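Local atomic coordinates of urea carboxylase (Thermus thermophilus, PDB entry 3OPF), a protein that probably acts as an ATP-binding hydrolase of the carboxyltransferase-domain family, with two cyclophilin-like regions in one chain. Residues A[3-8]-A[59-64]; A[76-81]-A[191-196]; A[94-99]-A[131-136]; A[391-396]-A[473-478]; A[405-410]-A[429-434]. All coordinates share one frame; numbering follows the deposited sequence.

Interaction 1 (A[3-8]-A[59-64]); sequences RGFYLR and RLLRLL
F5 pushes the outer end of its ring against L60 and L61. CZ of F5 lies 3.4 Å from CD2 of L61, and CZ of F5 is 3.6 Å from CD2 of L60. Both methyls therefore converge on one ring atom, each leucine crossing the phenyl at a slant. A third methyl, CD1 of L64, comes up to the ring edge at CE1 of F5, at 4.4 Å. With chi1 at 53°, CG of F5 sits between the backbone N and the carbonyl carbon, and the ring points out to L60 and L61. The CB of L61 is not aimed at the strand, but its CD2 branch swings round to the ring. Further along, L7 and L64 meet tip to tip, with CD2 of L7 4.0 Å from CD1 of L64.

This is a helix packed on a sheet. Strand 3-8 is an outer strand of a three-stranded antiparallel sheet, and helix 57-66 lies over the face that carries F5 and L7. The two segments run at 30° to each other, with their axes 11.7 Å apart. No hydrogen bond links them. Helix 15-30 extends the same layer: L7 touches its L24 and L64 its L28. Main-chain bonds from F5 to L48 and from L7 to L46 hold the strand in the sheet. Y6 turns to the other face, where its ring meets Y47.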
# COMPACT_ATOMS: atom_id res chain seq x y z
N ARG A 3 5.42 14.42 -2.00
CA ARG A 3 5.71 14.63 -3.42
C ARG A 3 6.67 13.54 -3.90
O ARG A 3 7.22 12.80 -3.09
CB ARG A 3 6.30 16.02 -3.65
CG ARG A 3 5.24 17.13 -3.63
CD ARG A 3 5.87 18.50 -3.80
NE ARG A 3 4.87 19.58 -3.75
CZ ARG A 3 5.16 20.88 -3.72
NH1 ARG A 3 6.43 21.30 -3.72
NH2 ARG A 3 4.18 21.77 -3.67
N GLY A 4 6.84 13.42 -5.21
CA GLY A 4 7.73 12.41 -5.76
C GLY A 4 8.14 12.66 -7.19
O GLY A 4 7.63 13.58 -7.84
N PHE A 5 9.07 11.85 -7.68
CA PHE A 5 9.51 11.92 -9.07
C PHE A 5 10.22 10.64 -9.50
O PHE A 5 10.61 9.81 -8.67
CB PHE A 5 10.42 13.14 -9.30
CG PHE A 5 11.59 13.22 -8.35
CD1 PHE A 5 12.68 12.36 -8.49
CD2 PHE A 5 11.61 14.16 -7.33
CE1 PHE A 5 13.76 12.44 -7.62
CE2 PHE A 5 12.69 14.24 -6.46
CZ PHE A 5 13.76 13.38 -6.61
N TYR A 6 10.38 10.50 -10.82
CA TYR A 6 10.92 9.29 -11.43
C TYR A 6 12.27 9.56 -12.08
O TYR A 6 12.43 10.56 -12.79
CB TYR A 6 9.96 8.78 -12.52
CG TYR A 6 8.68 8.19 -11.98
CD1 TYR A 6 8.56 6.82 -11.76
CD2 TYR A 6 7.58 9.00 -11.70
CE1 TYR A 6 7.38 6.26 -11.26
CE2 TYR A 6 6.40 8.46 -11.20
CZ TYR A 6 6.30 7.10 -10.98
OH TYR A 6 5.14 6.57 -10.49
N LEU A 7 13.22 8.67 -11.84
CA LEU A 7 14.44 8.59 -12.63
C LEU A 7 14.35 7.33 -13.48
O LEU A 7 13.87 6.29 -13.01
CB LEU A 7 15.68 8.56 -11.74
CG LEU A 7 16.22 9.92 -11.28
CD1 LEU A 7 15.26 10.60 -10.32
CD2 LEU A 7 17.58 9.75 -10.63
N ARG A 8 14.80 7.42 -14.73
CA ARG A 8 14.81 6.29 -15.65
C ARG A 8 16.17 6.13 -16.30
O ARG A 8 16.75 7.11 -16.80
CB ARG A 8 13.73 6.45 -16.73
CG ARG A 8 12.33 6.60 -16.17
CD ARG A 8 11.29 6.91 -17.24
NE ARG A 8 10.02 7.27 -16.62
CZ ARG A 8 9.12 6.39 -16.16
NH1 ARG A 8 9.32 5.08 -16.25
NH2 ARG A 8 8.00 6.84 -15.59
N ARG A 59 17.57 19.58 -2.74
CA ARG A 59 18.53 18.91 -1.86
C ARG A 59 18.61 17.41 -2.12
O ARG A 59 19.69 16.83 -2.09
CB ARG A 59 18.19 19.18 -0.39
N LEU A 60 17.46 16.78 -2.37
CA LEU A 60 17.42 15.34 -2.67
C LEU A 60 18.16 15.02 -3.96
O LEU A 60 18.96 14.08 -4.00
CB LEU A 60 15.97 14.84 -2.76
CG LEU A 60 15.78 13.34 -3.05
CD1 LEU A 60 16.48 12.48 -2.01
CD2 LEU A 60 14.29 13.00 -3.11
N LEU A 61 17.91 15.80 -5.01
CA LEU A 61 18.53 15.58 -6.32
C LEU A 61 20.05 15.71 -6.28
O LEU A 61 20.75 15.00 -7.01
CB LEU A 61 17.96 16.54 -7.37
CG LEU A 61 16.48 16.38 -7.72
CD1 LEU A 61 16.02 17.52 -8.62
CD2 LEU A 61 16.21 15.04 -8.37
N ARG A 62 20.56 16.60 -5.43
CA ARG A 62 22.00 16.78 -5.26
C ARG A 62 22.66 15.59 -4.56
O ARG A 62 23.81 15.25 -4.86
CB ARG A 62 22.29 18.07 -4.48
N LEU A 63 21.95 14.95 -3.63
CA LEU A 63 22.43 13.72 -2.98
C LEU A 63 22.62 12.59 -3.99
O LEU A 63 23.60 11.85 -3.92
CB LEU A 63 21.47 13.25 -1.88
CG LEU A 63 21.71 13.76 -0.46
CD1 LEU A 63 21.86 15.27 -0.42
CD2 LEU A 63 20.59 13.30 0.46
N LEU A 64 21.68 12.46 -4.92
CA LEU A 64 21.70 11.39 -5.91
C LEU A 64 22.93 11.45 -6.81
O LEU A 64 23.47 10.41 -7.20
CB LEU A 64 20.42 11.41 -6.76
CG LEU A 64 19.09 11.19 -6.03
CD1 LEU A 64 17.93 11.31 -7.01
CD2 LEU A 64 19.04 9.85 -5.30

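Interaction 2 (A[76-81]-A[191-196]); sequences RVVEIP and PGDRVR
R76 crosses D193 at a slant, and the guanidinium and carboxylate planes stand 33° apart. The two residues lie at the start of a parallel strand pair, 77-83 with 194-199. These are the first and last strands of a seven-stranded mixed sheet, and they also pair, consistent with the cyclophilin-like fold of the family. In the salt bridge, NH2 of R76 donates to OD2 of D193 at 2.7 Å. It meets the oxygen on the syn side, somewhat out of the carboxylate plane. A second bond, from NE to OD1, is weak. A bend at chi3 (72°) turns the arginine head back to the aspartate, whose OD2 also accepts from the backbone N of R190.

R194 presents a flat face to V77. CG2 of V77 sits over the centre of that guanidinium, 3.9 Å from CZ of R194. On the other side of the sheet, I80 and V195 cross obliquely, with their CG1 atoms 3.7 Å apart.

The backbones are joined by four hydrogen bonds. R194 N gives to R76 O, V78 N to R194 O, R196 N to V78 O and I80 N to R196 O. Between them, CA of V195 makes a CH...O contact of 3.3 Å with the carbonyl O of V78.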
# COMPACT_ATOMS: atom_id res chain seq x y z
N ARG A 76 24.23 -11.91 -4.99
CA ARG A 76 23.76 -13.01 -4.15
C ARG A 76 22.86 -13.95 -4.95
O ARG A 76 21.92 -13.50 -5.60
CB ARG A 76 23.00 -12.46 -2.94
CG ARG A 76 22.83 -13.48 -1.82
CD ARG A 76 22.01 -12.92 -0.66
NE ARG A 76 20.59 -12.79 -0.99
CZ ARG A 76 19.62 -12.57 -0.11
NH1 ARG A 76 19.89 -12.46 1.19
NH2 ARG A 76 18.35 -12.48 -0.51
N VAL A 77 23.14 -15.25 -4.88
CA VAL A 77 22.41 -16.26 -5.64
C VAL A 77 21.52 -17.07 -4.71
O VAL A 77 22.02 -17.80 -3.86
CB VAL A 77 23.37 -17.21 -6.39
CG1 VAL A 77 22.61 -18.37 -7.02
CG2 VAL A 77 24.15 -16.45 -7.45
N VAL A 78 20.20 -16.94 -4.87
CA VAL A 78 19.24 -17.66 -4.05
C VAL A 78 18.70 -18.86 -4.81
O VAL A 78 18.24 -18.73 -5.94
CB VAL A 78 18.05 -16.76 -3.64
CG1 VAL A 78 17.16 -17.50 -2.64
CG2 VAL A 78 18.54 -15.44 -3.07
N GLU A 79 18.75 -20.03 -4.18
CA GLU A 79 18.24 -21.26 -4.76
C GLU A 79 16.79 -21.44 -4.35
O GLU A 79 16.46 -21.35 -3.17
CB GLU A 79 19.07 -22.45 -4.29
CG GLU A 79 19.42 -23.43 -5.38
CD GLU A 79 20.29 -24.55 -4.86
OE1 GLU A 79 21.41 -24.73 -5.39
OE2 GLU A 79 19.85 -25.24 -3.93
N ILE A 80 15.91 -21.67 -5.33
CA ILE A 80 14.49 -21.89 -5.07
C ILE A 80 14.09 -23.31 -5.47
O ILE A 80 14.05 -23.62 -6.66
CB ILE A 80 13.61 -20.88 -5.83
CG1 ILE A 80 13.98 -19.44 -5.46
CG2 ILE A 80 12.12 -21.15 -5.57
CD1 ILE A 80 13.61 -19.05 -4.04
N PRO A 81 13.79 -24.17 -4.48
CA PRO A 81 13.28 -25.50 -4.80
C PRO A 81 11.84 -25.43 -5.28
O PRO A 81 11.00 -24.80 -4.65
CB PRO A 81 13.39 -26.25 -3.47
CG PRO A 81 13.42 -25.23 -2.43
CD PRO A 81 13.98 -23.98 -3.03
N PRO A 191 15.66 -6.80 -4.17
CA PRO A 191 15.96 -6.30 -5.51
C PRO A 191 17.42 -6.57 -5.87
O PRO A 191 18.30 -6.39 -5.03
CB PRO A 191 15.71 -4.79 -5.39
CG PRO A 191 14.80 -4.64 -4.23
CD PRO A 191 15.11 -5.75 -3.29
N GLY A 192 17.68 -7.02 -7.10
CA GLY A 192 19.04 -7.29 -7.55
C GLY A 192 19.59 -8.68 -7.25
O GLY A 192 20.67 -9.02 -7.73
N ASP A 193 18.86 -9.47 -6.47
CA ASP A 193 19.25 -10.86 -6.21
C ASP A 193 19.29 -11.67 -7.50
O ASP A 193 18.59 -11.36 -8.46
CB ASP A 193 18.28 -11.54 -5.24
CG ASP A 193 18.60 -11.28 -3.78
OD1 ASP A 193 19.67 -10.72 -3.45
OD2 ASP A 193 17.74 -11.64 -2.95
N ARG A 194 20.11 -12.72 -7.50
CA ARG A 194 20.08 -13.70 -8.57
C ARG A 194 19.40 -14.97 -8.08
O ARG A 194 19.49 -15.33 -6.90
CB ARG A 194 21.50 -13.97 -9.08
CG ARG A 194 22.02 -12.83 -9.96
CD ARG A 194 23.51 -12.97 -10.21
NE ARG A 194 24.29 -12.73 -9.00
CZ ARG A 194 25.58 -13.05 -8.84
NH1 ARG A 194 26.26 -13.65 -9.82
NH2 ARG A 194 26.18 -12.79 -7.69
N VAL A 195 18.69 -15.65 -8.99
CA VAL A 195 17.91 -16.83 -8.63
C VAL A 195 18.15 -18.01 -9.57
O VAL A 195 18.19 -17.85 -10.81
CB VAL A 195 16.40 -16.51 -8.58
CG1 VAL A 195 15.57 -17.78 -8.40
CG2 VAL A 195 16.11 -15.50 -7.47
N ARG A 196 18.30 -19.20 -8.98
CA ARG A 196 18.27 -20.47 -9.69
C ARG A 196 17.15 -21.35 -9.16
O ARG A 196 17.09 -21.62 -7.95
CB ARG A 196 19.60 -21.22 -9.53
CG ARG A 196 20.75 -20.68 -10.33
CD ARG A 196 21.89 -21.70 -10.37
NE ARG A 196 23.09 -21.20 -11.04
CZ ARG A 196 23.21 -21.03 -12.35
NH1 ARG A 196 22.21 -21.31 -13.18
NH2 ARG A 196 24.35 -20.57 -12.84

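Interaction 3 (A[94-99]-A[131-136]); sequences SRLGLS and PALRLP
L96 spreads its two methyls over the backbone of 131-136. CD1 of L96 lies 3.4 Å from the carbonyl O of A132 and 3.7 Å from CA of L133. CD2 of L96 reaches the carbonyl O of R134 at 3.5 Å. L98 sends its CD1 to the carbonyl O of A132, also at 3.4 Å. R95 adds the aliphatic part of its chain: CG of R95 is 3.7 Å from CD1 of L135, and the two side chains cross at about a right angle. CG of R95 stands anti to the backbone N (chi1 -170°), which carries the extended chain past the leucine. No direct hydrogen bond spans the segments. One water bridges them instead. The water donates to the carbonyl O of L96 at 3.0 Å. The same water donates to the carbonyl O of A132 at 2.8 Å.

Segment 94-99 takes in the last turn of helix 89-96 and the link to helix 100-108. G97 closes the first helix with a Schellman motif and takes a positive phi. S99 is the N-cap of the second, its OG bonded to the backbone N of A102. The turn thus sets L96 and L98 side by side toward the loop. V92 of helix 89-96 touches L133 and L135; L106 of helix 100-108 touches A132, and also L98. On the loop itself, R134 turns away and binds the carbonyl of V129 through NE.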
# COMPACT_ATOMS: atom_id res chain seq x y z
N SER A 94 2.19 -28.00 -24.46
CA SER A 94 1.52 -28.25 -25.73
C SER A 94 1.49 -27.00 -26.59
O SER A 94 1.78 -27.06 -27.79
CB SER A 94 0.11 -28.82 -25.53
OG SER A 94 -0.77 -27.88 -24.94
N ARG A 95 1.17 -25.86 -25.99
CA ARG A 95 1.11 -24.59 -26.72
C ARG A 95 2.44 -24.20 -27.35
O ARG A 95 2.46 -23.59 -28.42
CB ARG A 95 0.58 -23.46 -25.82
CG ARG A 95 0.26 -22.18 -26.59
CD ARG A 95 -0.82 -21.32 -25.93
NE ARG A 95 -1.15 -20.18 -26.80
CZ ARG A 95 -1.99 -20.22 -27.83
NH1 ARG A 95 -2.64 -21.34 -28.15
NH2 ARG A 95 -2.18 -19.13 -28.57
N LEU A 96 3.55 -24.56 -26.71
CA LEU A 96 4.90 -24.24 -27.19
C LEU A 96 5.58 -25.38 -27.96
O LEU A 96 6.72 -25.23 -28.44
CB LEU A 96 5.78 -23.81 -26.02
CG LEU A 96 5.52 -22.42 -25.43
CD1 LEU A 96 6.30 -22.23 -24.13
CD2 LEU A 96 5.86 -21.31 -26.43
N GLY A 97 4.89 -26.51 -28.08
CA GLY A 97 5.44 -27.67 -28.78
C GLY A 97 6.62 -28.29 -28.06
O GLY A 97 7.59 -28.72 -28.69
N LEU A 98 6.53 -28.33 -26.73
CA LEU A 98 7.56 -28.91 -25.90
C LEU A 98 6.98 -30.06 -25.10
O LEU A 98 5.77 -30.17 -24.94
CB LEU A 98 8.11 -27.86 -24.91
CG LEU A 98 8.72 -26.58 -25.48
CD1 LEU A 98 8.86 -25.54 -24.38
CD2 LEU A 98 10.07 -26.87 -26.14
N SER A 99 7.86 -30.93 -24.60
CA SER A 99 7.46 -31.96 -23.65
C SER A 99 7.39 -31.35 -22.26
O SER A 99 7.92 -30.26 -22.02
CB SER A 99 8.46 -33.12 -23.66
OG SER A 99 9.71 -32.71 -23.15
N PRO A 131 14.08 -18.41 -24.51
CA PRO A 131 13.22 -18.10 -25.67
C PRO A 131 12.12 -19.13 -25.95
O PRO A 131 10.97 -18.75 -26.19
CB PRO A 131 14.22 -18.04 -26.83
CG PRO A 131 15.48 -17.55 -26.21
CD PRO A 131 15.50 -18.09 -24.78
N ALA A 132 12.47 -20.42 -25.89
CA ALA A 132 11.51 -21.49 -26.17
C ALA A 132 10.40 -21.63 -25.13
O ALA A 132 9.40 -22.30 -25.40
CB ALA A 132 12.24 -22.82 -26.34
N LEU A 133 10.59 -21.04 -23.95
CA LEU A 133 9.60 -21.09 -22.87
C LEU A 133 8.81 -19.78 -22.74
O LEU A 133 8.04 -19.61 -21.80
CB LEU A 133 10.29 -21.43 -21.53
CG LEU A 133 9.43 -21.65 -20.28
CD1 LEU A 133 8.26 -22.59 -20.56
CD2 LEU A 133 10.29 -22.17 -19.12
N ARG A 134 8.99 -18.86 -23.69
CA ARG A 134 8.28 -17.58 -23.65
C ARG A 134 6.89 -17.72 -24.26
O ARG A 134 6.73 -18.05 -25.43
CB ARG A 134 9.08 -16.47 -24.36
CG ARG A 134 10.36 -16.11 -23.62
CD ARG A 134 11.19 -15.07 -24.34
NE ARG A 134 12.55 -15.04 -23.81
CZ ARG A 134 13.54 -14.29 -24.29
NH1 ARG A 134 13.32 -13.46 -25.30
NH2 ARG A 134 14.75 -14.36 -23.75
N LEU A 135 5.88 -17.47 -23.41
CA LEU A 135 4.48 -17.58 -23.76
C LEU A 135 3.76 -16.39 -23.11
O LEU A 135 4.08 -16.04 -21.97
CB LEU A 135 3.94 -18.90 -23.19
CG LEU A 135 2.50 -19.32 -23.47
CD1 LEU A 135 2.33 -19.63 -24.95
CD2 LEU A 135 2.11 -20.52 -22.62
N PRO A 136 2.79 -15.78 -23.80
CA PRO A 136 2.09 -14.69 -23.12
C PRO A 136 1.34 -15.12 -21.85
O PRO A 136 1.17 -16.32 -21.58
CB PRO A 136 1.11 -14.18 -24.19
CG PRO A 136 1.71 -14.59 -25.50
CD PRO A 136 2.40 -15.90 -25.22
O HOH W 1 8.74 -23.12 -28.00

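Interaction 4 (A[391-396]-A[473-478]); sequences RLRLLP and DPRDLW
D473 N donates to the carbonyl O of R393 at 2.8 Å, nearly straight, and the chain then bends so that D476 comes back over L392 and R393. OD2 of D476 accepts from the amide N of R393 at 2.8 Å. The R393 chain bends at chi3 (-74°), which brings its guanidinium side-on to the same carboxylate. NE of R393 binds OD2 of D476 at 3.0 Å, and NH2 of R393 binds OD1 of D476 at 2.9 Å. Backbone N and NE reach OD2 from opposite faces of the carboxylate plane, so two bonds hold this oxygen of the buried D476.

Strands 390-396 and 467-472 are antiparallel neighbours in a seven-stranded mixed sheet, consistent with the cyclophilin-like family. The contact lies just past the second strand. D473 shapes the bend as an Asx turn, its OD2 accepting from the backbone N of R475. It also holds R475 side-on through NE and NH2.

The two arginine heads stack flat, with centres 4.0 Å apart and planes at 25°. NH1 of R393 sits over the centre of the R475 guanidinium. The two aspartates probably offset the like charges. CD1 of L395 packs on CD of P474 at 3.9 Å.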
# COMPACT_ATOMS: atom_id res chain seq x y z
N ARG A 391 -13.58 18.98 -5.99
CA ARG A 391 -12.81 19.59 -7.07
C ARG A 391 -11.37 19.14 -6.86
O ARG A 391 -10.76 19.48 -5.85
CB ARG A 391 -12.90 21.11 -7.02
CG ARG A 391 -14.28 21.65 -6.68
CD ARG A 391 -15.19 21.67 -7.88
NE ARG A 391 -14.83 22.72 -8.82
CZ ARG A 391 -15.47 22.98 -9.96
NH1 ARG A 391 -16.53 22.25 -10.32
NH2 ARG A 391 -15.05 23.97 -10.74
N LEU A 392 -10.84 18.35 -7.78
CA LEU A 392 -9.50 17.80 -7.65
C LEU A 392 -8.60 18.41 -8.71
O LEU A 392 -8.88 18.30 -9.90
CB LEU A 392 -9.54 16.28 -7.81
CG LEU A 392 -10.45 15.51 -6.85
CD1 LEU A 392 -10.52 14.04 -7.25
CD2 LEU A 392 -9.96 15.64 -5.42
N ARG A 393 -7.54 19.07 -8.27
CA ARG A 393 -6.54 19.59 -9.19
C ARG A 393 -5.64 18.45 -9.68
O ARG A 393 -5.27 17.56 -8.90
CB ARG A 393 -5.71 20.70 -8.53
CG ARG A 393 -6.50 21.98 -8.29
CD ARG A 393 -5.81 22.90 -7.28
NE ARG A 393 -5.93 22.40 -5.91
CZ ARG A 393 -5.49 23.04 -4.83
NH1 ARG A 393 -4.89 24.22 -4.95
NH2 ARG A 393 -5.65 22.51 -3.63
N LEU A 394 -5.31 18.48 -10.97
CA LEU A 394 -4.47 17.46 -11.59
C LEU A 394 -3.10 17.99 -11.96
O LEU A 394 -2.96 19.14 -12.38
CB LEU A 394 -5.13 16.93 -12.86
CG LEU A 394 -6.32 15.98 -12.71
CD1 LEU A 394 -6.75 15.51 -14.09
CD2 LEU A 394 -6.00 14.78 -11.80
N LEU A 395 -2.11 17.13 -11.82
CA LEU A 395 -0.76 17.42 -12.27
C LEU A 395 -0.40 16.36 -13.32
O LEU A 395 -0.96 15.26 -13.30
CB LEU A 395 0.22 17.35 -11.10
CG LEU A 395 -0.06 18.27 -9.91
CD1 LEU A 395 0.80 17.90 -8.71
CD2 LEU A 395 0.16 19.72 -10.30
N PRO A 396 0.50 16.70 -14.27
CA PRO A 396 1.01 15.71 -15.22
C PRO A 396 1.57 14.46 -14.54
O PRO A 396 2.29 14.57 -13.54
CB PRO A 396 2.12 16.47 -15.95
CG PRO A 396 1.70 17.89 -15.90
CD PRO A 396 0.95 18.06 -14.60
N ASP A 473 -3.34 16.43 -7.24
CA ASP A 473 -2.52 17.37 -6.47
C ASP A 473 -2.47 16.89 -5.02
O ASP A 473 -3.51 16.55 -4.45
CB ASP A 473 -3.14 18.78 -6.54
CG ASP A 473 -2.21 19.87 -6.03
OD1 ASP A 473 -1.91 20.80 -6.81
OD2 ASP A 473 -1.80 19.83 -4.85
N PRO A 474 -1.26 16.86 -4.41
CA PRO A 474 -1.15 16.35 -3.03
C PRO A 474 -2.03 17.10 -2.03
O PRO A 474 -2.49 16.51 -1.06
CB PRO A 474 0.34 16.51 -2.70
CG PRO A 474 0.88 17.47 -3.73
CD PRO A 474 0.05 17.26 -4.96
N ARG A 475 -2.28 18.38 -2.29
CA ARG A 475 -3.18 19.19 -1.46
C ARG A 475 -4.66 18.72 -1.48
O ARG A 475 -5.41 19.06 -0.57
CB ARG A 475 -3.11 20.66 -1.89
CG ARG A 475 -1.78 21.33 -1.61
CD ARG A 475 -1.72 22.72 -2.24
NE ARG A 475 -1.69 22.66 -3.70
CZ ARG A 475 -1.61 23.72 -4.50
NH1 ARG A 475 -1.54 24.95 -4.00
NH2 ARG A 475 -1.59 23.55 -5.83
N ASP A 476 -5.07 17.99 -2.50
CA ASP A 476 -6.46 17.50 -2.60
C ASP A 476 -6.64 16.02 -2.23
O ASP A 476 -7.75 15.50 -2.26
CB ASP A 476 -6.99 17.74 -4.01
CG ASP A 476 -7.01 19.22 -4.37
OD1 ASP A 476 -7.19 20.05 -3.45
OD2 ASP A 476 -6.86 19.55 -5.56
N LEU A 477 -5.54 15.35 -1.88
CA LEU A 477 -5.58 13.92 -1.53
C LEU A 477 -6.52 13.59 -0.37
O LEU A 477 -7.21 12.57 -0.40
CB LEU A 477 -4.18 13.40 -1.22
CG LEU A 477 -3.56 12.52 -2.30
CD1 LEU A 477 -2.05 12.44 -2.13
CD2 LEU A 477 -4.18 11.13 -2.24
N TRP A 478 -6.54 14.46 0.64
CA TRP A 478 -7.41 14.26 1.81
C TRP A 478 -8.89 14.06 1.43
O TRP A 478 -9.59 13.28 2.08
CB TRP A 478 -7.25 15.41 2.80
CG TRP A 478 -7.88 16.67 2.33
CD1 TRP A 478 -7.40 17.53 1.38
CD2 TRP A 478 -9.12 17.22 2.78
NE1 TRP A 478 -8.27 18.58 1.21
CE2 TRP A 478 -9.34 18.42 2.05
CE3 TRP A 478 -10.08 16.82 3.71
CZ2 TRP A 478 -10.47 19.21 2.24
CZ3 TRP A 478 -11.20 17.61 3.90
CH2 TRP A 478 -11.39 18.79 3.17
O HOH W 2 -9.40 21.34 -4.83

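Interaction 5 (A[405-410]-A[429-434]); sequences FRALCS and EVPGGE
A407 is the small bump of this contact. Its CB fits into a shallow hollow on the loop, formed by the carbonyl O of E429, a methyl of V430 and the ring of P431. CB of A407 lies 3.4 Å from O of E429. CB of A407 is 3.9 Å from CG2 of V430. The second bump is V430, which points toward the helix and fits against A407 and L408 together. CG2 of V430 lies 3.8 Å from CD2 of L408, and CG1 of V430 lies 4.0 Å from CG of L408. These two side chains cross at about a right angle. With CG1 anti to the backbone N (chi1 -179°) and CG2 anti to the carbonyl carbon, CG1 meets L408 while CG2 meets both A407 and L408. E429 takes part through its backbone, as its side chain turns away.

No hydrogen bond crosses the contact. At the helix end, A407 O accepts from both the backbone N and the OG of S410.

The contact joins the last turn of helix 402-408 to the loop between strands 422-426 and 434-435. This helix also rests on the sheet, where L408 touches A470 of strand 467-472 and L394 of strand 390-396.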
# COMPACT_ATOMS: atom_id res chain seq x y z
N PHE A 405 -5.55 13.88 -20.35
CA PHE A 405 -5.70 15.05 -19.48
C PHE A 405 -6.96 15.84 -19.83
O PHE A 405 -7.72 16.23 -18.94
CB PHE A 405 -4.46 15.95 -19.59
CG PHE A 405 -3.95 16.44 -18.27
CD1 PHE A 405 -4.01 17.78 -17.93
CD2 PHE A 405 -3.39 15.54 -17.37
CE1 PHE A 405 -3.52 18.22 -16.71
CE2 PHE A 405 -2.91 15.98 -16.16
CZ PHE A 405 -2.98 17.31 -15.82
N ARG A 406 -7.18 16.07 -21.12
CA ARG A 406 -8.39 16.72 -21.61
C ARG A 406 -9.65 15.94 -21.24
O ARG A 406 -10.64 16.52 -20.81
CB ARG A 406 -8.33 16.93 -23.13
CG ARG A 406 -7.81 18.29 -23.55
CD ARG A 406 -7.93 18.52 -25.06
NE ARG A 406 -6.81 17.93 -25.80
CZ ARG A 406 -6.81 16.73 -26.39
NH1 ARG A 406 -5.72 16.31 -27.03
NH2 ARG A 406 -7.88 15.94 -26.36
N ALA A 407 -9.60 14.62 -21.42
CA ALA A 407 -10.74 13.77 -21.10
C ALA A 407 -11.07 13.87 -19.61
O ALA A 407 -12.23 14.08 -19.24
CB ALA A 407 -10.45 12.33 -21.48
N LEU A 408 -10.05 13.77 -18.75
CA LEU A 408 -10.23 13.89 -17.30
C LEU A 408 -10.88 15.23 -16.88
O LEU A 408 -11.71 15.26 -15.96
CB LEU A 408 -8.90 13.68 -16.56
CG LEU A 408 -8.35 12.25 -16.57
CD1 LEU A 408 -6.89 12.22 -16.12
CD2 LEU A 408 -9.19 11.32 -15.70
N CYS A 409 -10.52 16.31 -17.56
CA CYS A 409 -11.07 17.64 -17.24
C CYS A 409 -12.31 18.00 -18.08
O CYS A 409 -12.76 19.15 -18.05
CB CYS A 409 -9.99 18.72 -17.42
SG CYS A 409 -8.53 18.52 -16.36
N SER A 410 -12.85 17.04 -18.83
CA SER A 410 -13.90 17.34 -19.82
C SER A 410 -15.31 17.43 -19.23
O SER A 410 -16.18 18.07 -19.81
CB SER A 410 -13.89 16.30 -20.95
OG SER A 410 -14.33 15.02 -20.52
N GLU A 429 -14.94 8.70 -21.14
CA GLU A 429 -13.89 7.76 -21.50
C GLU A 429 -12.54 8.47 -21.44
O GLU A 429 -12.40 9.60 -21.92
CB GLU A 429 -14.12 7.21 -22.91
CG GLU A 429 -13.18 6.08 -23.31
CD GLU A 429 -13.49 5.51 -24.69
OE1 GLU A 429 -14.37 6.06 -25.39
OE2 GLU A 429 -12.84 4.52 -25.07
N VAL A 430 -11.56 7.81 -20.82
CA VAL A 430 -10.19 8.34 -20.76
C VAL A 430 -9.24 7.29 -21.33
O VAL A 430 -9.22 6.16 -20.86
CB VAL A 430 -9.78 8.68 -19.31
CG1 VAL A 430 -8.37 9.26 -19.27
CG2 VAL A 430 -10.78 9.65 -18.69
N PRO A 431 -8.45 7.66 -22.36
CA PRO A 431 -7.48 6.71 -22.92
C PRO A 431 -6.41 6.30 -21.91
O PRO A 431 -5.92 7.14 -21.14
CB PRO A 431 -6.85 7.46 -24.11
CG PRO A 431 -7.28 8.88 -23.98
CD PRO A 431 -8.49 8.93 -23.12
N GLY A 432 -6.07 5.02 -21.91
CA GLY A 432 -5.11 4.47 -20.96
C GLY A 432 -4.05 3.66 -21.66
O GLY A 432 -3.86 3.79 -22.88
N GLY A 433 -3.36 2.82 -20.90
CA GLY A 433 -2.27 2.02 -21.45
C GLY A 433 -1.77 1.00 -20.44
O GLY A 433 -2.18 1.01 -19.28
N GLU A 434 -0.89 0.12 -20.91
CA GLU A 434 -0.22 -0.85 -20.06
C GLU A 434 1.19 -1.11 -20.60
O GLU A 434 1.40 -1.15 -21.82
CB GLU A 434 -1.00 -2.16 -19.99
CG GLU A 434 -0.52 -3.10 -18.89
CD GLU A 434 -1.18 -4.47 -18.95
OE1 GLU A 434 -1.91 -4.75 -19.92
OE2 GLU A 434 -0.95 -5.28 -18.03

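Interactions 1, 3 and 5 are apolar contacts made by helices or helix ends. Interaction 1 sets a helix on a sheet, while interactions 3 and 5 set helix ends against loops. None has a direct hydrogen bond between its segments. Interaction 2 pairs two strands, while interaction 4 joins a strand to the turn after its neighbour; the two sheets have the same strand order. Both combine backbone bonds with arginine-aspartate salt bridges. Interaction 2 has the larger share of exposed residues, though the aspartates of both contacts are buried. All five are partly buried. Interaction 3 lies about 35 Å from the chain's centre, interaction 4 about 19 Å (contact centres). Interactions 4 and 5 touch, with F405 and L408 packing on L394.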